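Local coordinates for protein phosphoribosyl-aminoimidazole carboxylase (Aspergillus clavatus, PDB 3K5I) that binds 5-aminoimidazole ribonucleotide and ADP and, as an ATP-grasp enzyme of purine biosynthesis, probably carboxylates the former to N5-carboxyaminoimidazole ribonucleotide at the expense of ATP, at residues K268-V273 against L305-A310; G296-E301 against L325-P330. All blocks are in the same frame, centred on the assembly; numbering follows the deposited sequence.

From the N terminus, the chain runs along strand 269-278, returns through strand 283-289, enters the turn and short helix of 296-301 and then the start of helix 307-315. Contact 1 brings that helix start back to the strand, closing a loop with 31 residues between its segments; contact 2 brings 325-330, the approach to strand 331-337, back to 296-301 across 23 residues. The segments alternate along the chain, so the two loops cross. Their centres lie about 12 Å apart, and they meet directly: Q307 N and T299 OG1 are 3.0 Å apart, a probable hydrogen bond. Together they tie the strand, two successive helices and the loop leading to strand 331-337.

Contact 1 of 2, residues K268-V273 against L305-A310; sequences KGVFGV and LSQFDA
A small, buried strand-to-helix contact joins V270, at the start of strand 269-278, to Q307 and A310 in the first turn of helix 307-315; only 109 Å² is buried, and no hydrogen bond crosses it. V270 supplies both touching branches. Its CG2, anti to the carbonyl carbon, lies 3.6 Å from the backbone O of Q307 and reaches A310 CB at 4.5 Å, while CG1 lies 4.0 Å from Q307 OE1. The V270 and Q307 side chains cross at about a right angle. Q307 turns CG between its backbone N and carbonyl carbon (chi1 74°), where CG sits over the centre of the F308 ring, 3.2 Å above its plane; the extended remainder carries NE2 to the carbonyl of H293. V270 N bonds to H311 ND1, a second strand-helix tie. The helix start is fixed by reciprocal bonds: D309 N to S306 OG is 3.0 Å, and S306 N to D309 OD2 is 2.9 Å and nearly straight at 165°, from the anti side, 30° out of the carboxylate plane. This capping box faces S42 of helix 34-46, whereas A310 and Q307, its side chain about 10 Å from bound 5-aminoimidazole ribonucleotide, face V270 in the ATP-grasp domain.

Contact 2 of 2, residues G296-E301 against L325-P330; sequences GHYTIE and LEIRQP
Two torsion settings bring Y298 and I327 together: Y298 holds its ring between the backbone N and the carbonyl carbon (chi1 79°), and I327, with CG1 beside its backbone N, extends to CD1 (chi2 178°). The methyl I327 CD1 approaches Y298 CE2 obliquely to 3.7 Å, with I327 CG1 following at 3.8 Å from the same CE2, and the two side chains cross at about a right angle. I327 CD1 also lies 4.1 Å from Y298 OH, so the apolar contact falls on the outer part of the ring. T299 CG2 lies against one ring face, offset toward the rim. Y298 lies within a type I turn from G296 to T299, closed by T299 N to G296 O at 2.9 Å. R328 NH1 remains 4.2 Å from E301 O; a water lies between them, but the bridge is doubtful, its bond to E301 O weak at 3.4 Å and its 2.4 Å approach to R328 NH1 too short to trust. The R328 backbone bonds to that of G302, and the E301 carboxylate turns away to S359 and H361. The loop before strand 331-337 meets the turn and short helix of 296-301 in a single aromatic-aliphatic contact, Y298 also packing on Y224 and V227 of strand 221-232, beside a dimer interface that includes reciprocal bonds from R328 to E301 O and Q329 OE1 of the second subunit.

Contact 1 of 2, residues K268-V273 against L305-A310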
ATOM      1  N   LYS A 268      -5.625  20.100 -13.396  1.00 26.62           N
ATOM      2  CA  LYS A 268      -5.330  18.709 -13.648  1.00 24.29           C
ATOM      3  C   LYS A 268      -5.465  18.172 -12.243  1.00 47.20           C
ATOM      4  O   LYS A 268      -5.239  18.899 -11.283  1.00 17.70           O
ATOM      5  CB  LYS A 268      -3.881  18.594 -14.127  1.00 16.08           C
ATOM      6  CG  LYS A 268      -3.880  18.769 -15.653  1.00 26.28           C
ATOM      7  CD  LYS A 268      -2.581  18.224 -16.319  1.00 27.32           C
ATOM      8  CE  LYS A 268      -1.350  19.005 -15.818  1.00 99.75           C
ATOM      9  NZ  LYS A 268      -0.565  19.730 -16.884  1.00 25.17           N
ATOM     10  N   GLY A 269      -5.862  16.918 -12.108  1.00 13.49           N
ATOM     11  CA  GLY A 269      -5.987  16.405 -10.756  1.00 19.50           C
ATOM     12  C   GLY A 269      -7.255  15.582 -10.596  1.00 28.63           C
ATOM     13  O   GLY A 269      -8.144  15.523 -11.462  1.00 16.49           O
ATOM     14  N   VAL A 270      -7.277  14.897  -9.467  1.00 15.32           N
ATOM     15  CA  VAL A 270      -8.441  14.122  -9.164  1.00 17.22           C
ATOM     16  C   VAL A 270      -9.456  15.062  -8.507  1.00 62.63           C
ATOM     17  O   VAL A 270      -9.137  15.940  -7.687  1.00 21.86           O
ATOM     18  CB  VAL A 270      -8.120  13.026  -8.178  1.00 56.48           C
ATOM     19  CG1 VAL A 270      -9.355  12.746  -7.237  1.00 18.54           C
ATOM     20  CG2 VAL A 270      -7.617  11.827  -8.968  1.00 16.04           C
ATOM     21  N   PHE A 271     -10.694  14.818  -8.915  1.00 10.28           N
ATOM     22  CA  PHE A 271     -11.924  15.458  -8.493  1.00 23.98           C
ATOM     23  C   PHE A 271     -12.915  14.411  -7.996  1.00 40.32           C
ATOM     24  O   PHE A 271     -13.130  13.327  -8.574  1.00 25.75           O
ATOM     25  CB  PHE A 271     -12.614  16.090  -9.688  1.00 35.19           C
ATOM     26  CG  PHE A 271     -12.013  17.382 -10.095  1.00 42.15           C
ATOM     27  CD1 PHE A 271     -10.819  17.401 -10.793  1.00 45.37           C
ATOM     28  CD2 PHE A 271     -12.639  18.564  -9.769  1.00 21.30           C
ATOM     29  CE1 PHE A 271     -10.260  18.589 -11.172  1.00 24.20           C
ATOM     30  CE2 PHE A 271     -12.067  19.753 -10.139  1.00 40.85           C
ATOM     31  CZ  PHE A 271     -10.877  19.764 -10.838  1.00 70.57           C
ATOM     32  N   GLY A 272     -13.561  14.813  -6.912  1.00 15.78           N
ATOM     33  CA  GLY A 272     -14.572  13.986  -6.267  1.00 19.79           C
ATOM     34  C   GLY A 272     -15.963  14.531  -6.512  1.00  6.54           C
ATOM     35  O   GLY A 272     -16.247  15.664  -6.138  1.00 25.13           O
ATOM     36  N   VAL A 273     -16.845  13.698  -7.071  1.00 26.60           N
ATOM     37  CA  VAL A 273     -18.236  14.146  -7.300  1.00 29.68           C
ATOM     38  C   VAL A 273     -19.357  13.435  -6.472  1.00 32.64           C
ATOM     39  O   VAL A 273     -19.522  12.231  -6.577  1.00 10.51           O
ATOM     40  CB  VAL A 273     -18.541  14.370  -8.800  1.00 48.95           C
ATOM     41  CG1 VAL A 273     -19.965  14.764  -8.949  1.00 13.27           C
ATOM     42  CG2 VAL A 273     -17.594  15.450  -9.407  1.00  8.95           C
ATOM     43  N   LEU A 305      -4.477   1.348 -10.289  1.00 15.38           N
ATOM     44  CA  LEU A 305      -3.946   2.699 -10.023  1.00 20.89           C
ATOM     45  C   LEU A 305      -4.938   3.291  -9.084  1.00 29.76           C
ATOM     46  O   LEU A 305      -6.087   3.448  -9.455  1.00 14.15           O
ATOM     47  CB  LEU A 305      -3.816   3.624 -11.255  1.00  6.49           C
ATOM     48  CG  LEU A 305      -2.672   3.172 -12.142  1.00 37.58           C
ATOM     49  CD1 LEU A 305      -2.801   4.061 -13.361  1.00 13.71           C
ATOM     50  CD2 LEU A 305      -1.300   3.238 -11.417  1.00 21.47           C
ATOM     51  N   SER A 306      -4.504   3.619  -7.879  1.00 12.66           N
ATOM     52  CA  SER A 306      -5.461   4.192  -6.952  1.00  8.65           C
ATOM     53  C   SER A 306      -5.596   5.652  -7.294  1.00 16.11           C
ATOM     54  O   SER A 306      -4.820   6.196  -8.088  1.00 17.47           O
ATOM     55  CB  SER A 306      -4.841   4.118  -5.541  1.00 10.77           C
ATOM     56  OG  SER A 306      -4.039   5.235  -5.467  1.00 13.03           O
ATOM     57  N   GLN A 307      -6.583   6.275  -6.665  1.00  6.71           N
ATOM     58  CA  GLN A 307      -6.835   7.688  -6.916  1.00  7.00           C
ATOM     59  C   GLN A 307      -5.620   8.545  -6.635  1.00 16.87           C
ATOM     60  O   GLN A 307      -5.445   9.665  -7.152  1.00 14.10           O
ATOM     61  CB  GLN A 307      -8.005   8.187  -6.026  1.00 15.51           C
ATOM     62  CG  GLN A 307      -7.790   8.421  -4.493  1.00  6.56           C
ATOM     63  CD  GLN A 307      -9.063   9.002  -3.883  1.00 22.80           C
ATOM     64  OE1 GLN A 307      -9.662   9.902  -4.482  1.00 17.76           O
ATOM     65  NE2 GLN A 307      -9.512   8.480  -2.723  1.00 11.55           N
ATOM     66  N   PHE A 308      -4.881   8.020  -5.669  1.00 12.54           N
ATOM     67  CA  PHE A 308      -3.699   8.685  -5.138  1.00 28.74           C
ATOM     68  C   PHE A 308      -2.660   8.562  -6.189  1.00 39.03           C
ATOM     69  O   PHE A 308      -2.164   9.628  -6.471  1.00 12.07           O
ATOM     70  CB  PHE A 308      -3.313   8.322  -3.678  1.00  4.92           C
ATOM     71  CG  PHE A 308      -4.525   8.316  -2.751  1.00 15.24           C
ATOM     72  CD1 PHE A 308      -5.276   7.165  -2.593  1.00  9.09           C
ATOM     73  CD2 PHE A 308      -4.911   9.446  -2.032  1.00  3.93           C
ATOM     74  CE1 PHE A 308      -6.417   7.132  -1.779  1.00 14.10           C
ATOM     75  CE2 PHE A 308      -6.034   9.434  -1.233  1.00 14.67           C
ATOM     76  CZ  PHE A 308      -6.809   8.287  -1.132  1.00  5.67           C
ATOM     77  N   ASP A 309      -2.407   7.371  -6.765  1.00 11.30           N
ATOM     78  CA  ASP A 309      -1.426   7.229  -7.837  1.00  7.40           C
ATOM     79  C   ASP A 309      -1.927   8.113  -8.986  1.00 23.12           C
ATOM     80  O   ASP A 309      -1.196   8.858  -9.635  1.00 17.16           O
ATOM     81  CB  ASP A 309      -1.603   5.792  -8.334  1.00 14.09           C
ATOM     82  CG  ASP A 309      -1.137   4.736  -7.316  1.00  8.58           C
ATOM     83  OD1 ASP A 309      -0.150   5.063  -6.586  1.00  8.65           O
ATOM     84  OD2 ASP A 309      -1.647   3.584  -7.418  1.00 18.90           O
ATOM     85  N   ALA A 310      -3.215   7.997  -9.270  1.00 27.27           N
ATOM     86  CA  ALA A 310      -3.755   8.761 -10.376  1.00  9.13           C
ATOM     87  C   ALA A 310      -3.504  10.265 -10.301  1.00 19.35           C
ATOM     88  O   ALA A 310      -3.026  10.903 -11.265  1.00 12.13           O
ATOM     89  CB  ALA A 310      -5.215   8.409 -10.563  1.00 22.19           C
TER

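Contact 2 of 2, residues G296-E301 against L325-P330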
ATOM      1  N   GLY A 296     -13.216   7.743  -2.772  1.00 14.38           N
ATOM      2  CA  GLY A 296     -12.324   6.923  -3.574  1.00  9.38           C
ATOM      3  C   GLY A 296     -11.294   6.077  -2.835  1.00  7.33           C
ATOM      4  O   GLY A 296     -10.414   5.425  -3.453  1.00 10.89           O
ATOM      5  N   HIS A 297     -11.401   5.980  -1.520  1.00 18.21           N
ATOM      6  CA  HIS A 297     -10.396   5.143  -0.868  1.00  9.51           C
ATOM      7  C   HIS A 297     -10.284   3.685  -1.308  1.00 21.48           C
ATOM      8  O   HIS A 297      -9.161   3.097  -1.257  1.00  7.02           O
ATOM      9  CB  HIS A 297     -10.464   5.255   0.674  1.00  5.59           C
ATOM     10  CG  HIS A 297     -10.317   6.642   1.182  1.00 13.27           C
ATOM     11  ND1 HIS A 297      -9.754   7.635   0.416  1.00  4.09           N
ATOM     12  CD2 HIS A 297     -10.498   7.162   2.422  1.00 14.35           C
ATOM     13  CE1 HIS A 297      -9.685   8.742   1.136  1.00 22.42           C
ATOM     14  NE2 HIS A 297     -10.129   8.480   2.353  1.00 18.13           N
ATOM     15  N   TYR A 298     -11.439   3.153  -1.737  1.00  9.70           N
ATOM     16  CA  TYR A 298     -11.483   1.770  -2.178  1.00 26.38           C
ATOM     17  C   TYR A 298     -10.544   1.552  -3.379  1.00  5.56           C
ATOM     18  O   TYR A 298     -10.150   0.407  -3.708  1.00 12.97           O
ATOM     19  CB  TYR A 298     -12.904   1.311  -2.559  1.00 13.34           C
ATOM     20  CG  TYR A 298     -13.234   1.825  -3.941  1.00 16.31           C
ATOM     21  CD1 TYR A 298     -13.796   3.100  -4.056  1.00 14.60           C
ATOM     22  CD2 TYR A 298     -12.927   1.109  -5.101  1.00 19.26           C
ATOM     23  CE1 TYR A 298     -14.061   3.608  -5.319  1.00 11.94           C
ATOM     24  CE2 TYR A 298     -13.207   1.612  -6.426  1.00  9.11           C
ATOM     25  CZ  TYR A 298     -13.798   2.881  -6.507  1.00 14.83           C
ATOM     26  OH  TYR A 298     -14.169   3.573  -7.680  1.00 27.43           O
ATOM     27  N   THR A 299     -10.120   2.635  -4.026  1.00 17.53           N
ATOM     28  CA  THR A 299      -9.270   2.421  -5.212  1.00 17.95           C
ATOM     29  C   THR A 299      -7.923   1.746  -4.969  1.00  7.47           C
ATOM     30  O   THR A 299      -7.300   1.110  -5.883  1.00 12.62           O
ATOM     31  CB  THR A 299      -9.172   3.726  -5.982  1.00 41.21           C
ATOM     32  OG1 THR A 299      -8.672   4.763  -5.101  1.00 10.80           O
ATOM     33  CG2 THR A 299     -10.599   4.068  -6.485  1.00  1.03           C
ATOM     34  N   ILE A 300      -7.463   1.896  -3.725  1.00 14.28           N
ATOM     35  CA  ILE A 300      -6.188   1.306  -3.322  1.00  1.00           C
ATOM     36  C   ILE A 300      -6.164  -0.171  -3.488  1.00 16.34           C
ATOM     37  O   ILE A 300      -5.321  -0.731  -4.159  1.00  9.71           O
ATOM     38  CB  ILE A 300      -5.895   1.566  -1.857  1.00 27.57           C
ATOM     39  CG1 ILE A 300      -5.578   3.059  -1.715  1.00 19.65           C
ATOM     40  CG2 ILE A 300      -4.579   0.879  -1.557  1.00  2.28           C
ATOM     41  CD1 ILE A 300      -5.187   3.615  -0.286  1.00 16.01           C
ATOM     42  N   GLU A 301      -7.136  -0.849  -2.913  1.00 16.84           N
ATOM     43  CA  GLU A 301      -7.086  -2.291  -3.122  1.00  8.94           C
ATOM     44  C   GLU A 301      -7.998  -2.658  -4.277  1.00 10.70           C
ATOM     45  O   GLU A 301      -7.941  -3.787  -4.816  1.00 14.01           O
ATOM     46  CB  GLU A 301      -7.661  -2.990  -1.902  1.00  9.31           C
ATOM     47  CG  GLU A 301      -6.806  -2.764  -0.648  1.00  8.35           C
ATOM     48  CD  GLU A 301      -7.085  -1.431   0.048  1.00  3.84           C
ATOM     49  OE1 GLU A 301      -8.028  -0.706  -0.332  1.00 12.34           O
ATOM     50  OE2 GLU A 301      -6.293  -1.134   0.986  1.00 22.76           O
ATOM     51  N   LEU A 325      -7.926   1.894 -13.908  1.00 16.26           N
ATOM     52  CA  LEU A 325      -8.934   2.545 -13.068  1.00 17.63           C
ATOM     53  C   LEU A 325     -10.191   1.697 -13.082  1.00 13.99           C
ATOM     54  O   LEU A 325     -11.242   2.089 -12.613  1.00 33.73           O
ATOM     55  CB  LEU A 325      -9.271   3.904 -13.659  1.00 26.50           C
ATOM     56  CG  LEU A 325      -7.923   4.486 -14.120  1.00 23.23           C
ATOM     57  CD1 LEU A 325      -8.073   5.793 -14.893  1.00 39.46           C
ATOM     58  CD2 LEU A 325      -7.181   4.847 -12.892  1.00 22.31           C
ATOM     59  N   GLU A 326     -10.055   0.495 -13.627  1.00 21.65           N
ATOM     60  CA  GLU A 326     -11.207  -0.417 -13.685  1.00  7.24           C
ATOM     61  C   GLU A 326     -11.120  -1.109 -12.338  1.00  8.71           C
ATOM     62  O   GLU A 326     -10.005  -1.368 -11.865  1.00 14.34           O
ATOM     63  CB  GLU A 326     -10.934  -1.497 -14.762  1.00 12.09           C
ATOM     64  CG  GLU A 326     -11.611  -1.252 -16.098  1.00 31.09           C
ATOM     65  CD  GLU A 326     -11.020  -2.015 -17.290  1.00 30.90           C
ATOM     66  OE1 GLU A 326     -10.563  -3.179 -17.132  1.00 22.46           O
ATOM     67  OE2 GLU A 326     -11.036  -1.438 -18.401  1.00 29.21           O
ATOM     68  N   ILE A 327     -12.278  -1.464 -11.798  1.00 19.01           N
ATOM     69  CA  ILE A 327     -12.347  -2.165 -10.514  1.00 11.05           C
ATOM     70  C   ILE A 327     -12.003  -3.632 -10.656  1.00 28.32           C
ATOM     71  O   ILE A 327     -12.621  -4.364 -11.431  1.00  8.25           O
ATOM     72  CB  ILE A 327     -13.744  -1.977  -9.963  1.00 47.56           C
ATOM     73  CG1 ILE A 327     -13.819  -0.545  -9.487  1.00  2.65           C
ATOM     74  CG2 ILE A 327     -14.200  -3.072  -8.990  1.00 30.18           C
ATOM     75  CD1 ILE A 327     -15.241  -0.147  -8.923  1.00 24.63           C
ATOM     76  N   ARG A 328     -11.001  -4.072  -9.922  1.00 15.85           N
ATOM     77  CA  ARG A 328     -10.561  -5.487  -9.971  1.00 11.02           C
ATOM     78  C   ARG A 328     -11.577  -6.469  -9.378  1.00 99.75           C
ATOM     79  O   ARG A 328     -11.741  -7.529  -9.944  1.00 13.38           O
ATOM     80  CB  ARG A 328      -9.278  -5.638  -9.099  1.00 10.50           C
ATOM     81  CG  ARG A 328      -8.250  -4.503  -9.393  1.00 22.74           C
ATOM     82  CD  ARG A 328      -6.834  -4.622  -8.767  1.00 28.26           C
ATOM     83  NE  ARG A 328      -6.580  -6.026  -8.550  1.00 33.08           N
ATOM     84  CZ  ARG A 328      -5.704  -6.555  -7.715  1.00 63.99           C
ATOM     85  NH1 ARG A 328      -4.974  -5.740  -6.977  1.00 26.73           N
ATOM     86  NH2 ARG A 328      -5.594  -7.889  -7.648  1.00 35.55           N
ATOM     87  N   GLN A 329     -12.223  -6.183  -8.247  1.00 19.17           N
ATOM     88  CA  GLN A 329     -13.207  -7.092  -7.647  1.00 37.58           C
ATOM     89  C   GLN A 329     -14.057  -6.180  -6.793  1.00 42.92           C
ATOM     90  O   GLN A 329     -13.635  -5.065  -6.505  1.00 18.57           O
ATOM     91  CB  GLN A 329     -12.528  -7.959  -6.609  1.00  9.48           C
ATOM     92  CG  GLN A 329     -11.801  -9.140  -7.172  1.00 15.53           C
ATOM     93  CD  GLN A 329     -11.237  -9.863  -5.985  1.00 35.39           C
ATOM     94  OE1 GLN A 329     -10.633  -9.291  -5.068  1.00 17.56           O
ATOM     95  NE2 GLN A 329     -11.501 -11.128  -5.953  1.00 25.70           N
ATOM     96  N   PRO A 330     -15.220  -6.663  -6.372  1.00 55.73           N
ATOM     97  CA  PRO A 330     -16.094  -5.840  -5.514  1.00 40.09           C
ATOM     98  C   PRO A 330     -15.495  -5.514  -4.140  1.00 19.78           C
ATOM     99  O   PRO A 330     -14.723  -6.307  -3.558  1.00 21.79           O
ATOM    100  CB  PRO A 330     -17.418  -6.637  -5.399  1.00 21.55           C
ATOM    101  CG  PRO A 330     -17.403  -7.527  -6.655  1.00 21.92           C
ATOM    102  CD  PRO A 330     -15.967  -7.604  -7.232  1.00 25.43           C
TER
HETATM  103  O   HOH W   1      -5.081  -3.332  -6.558  1.00 31.98           O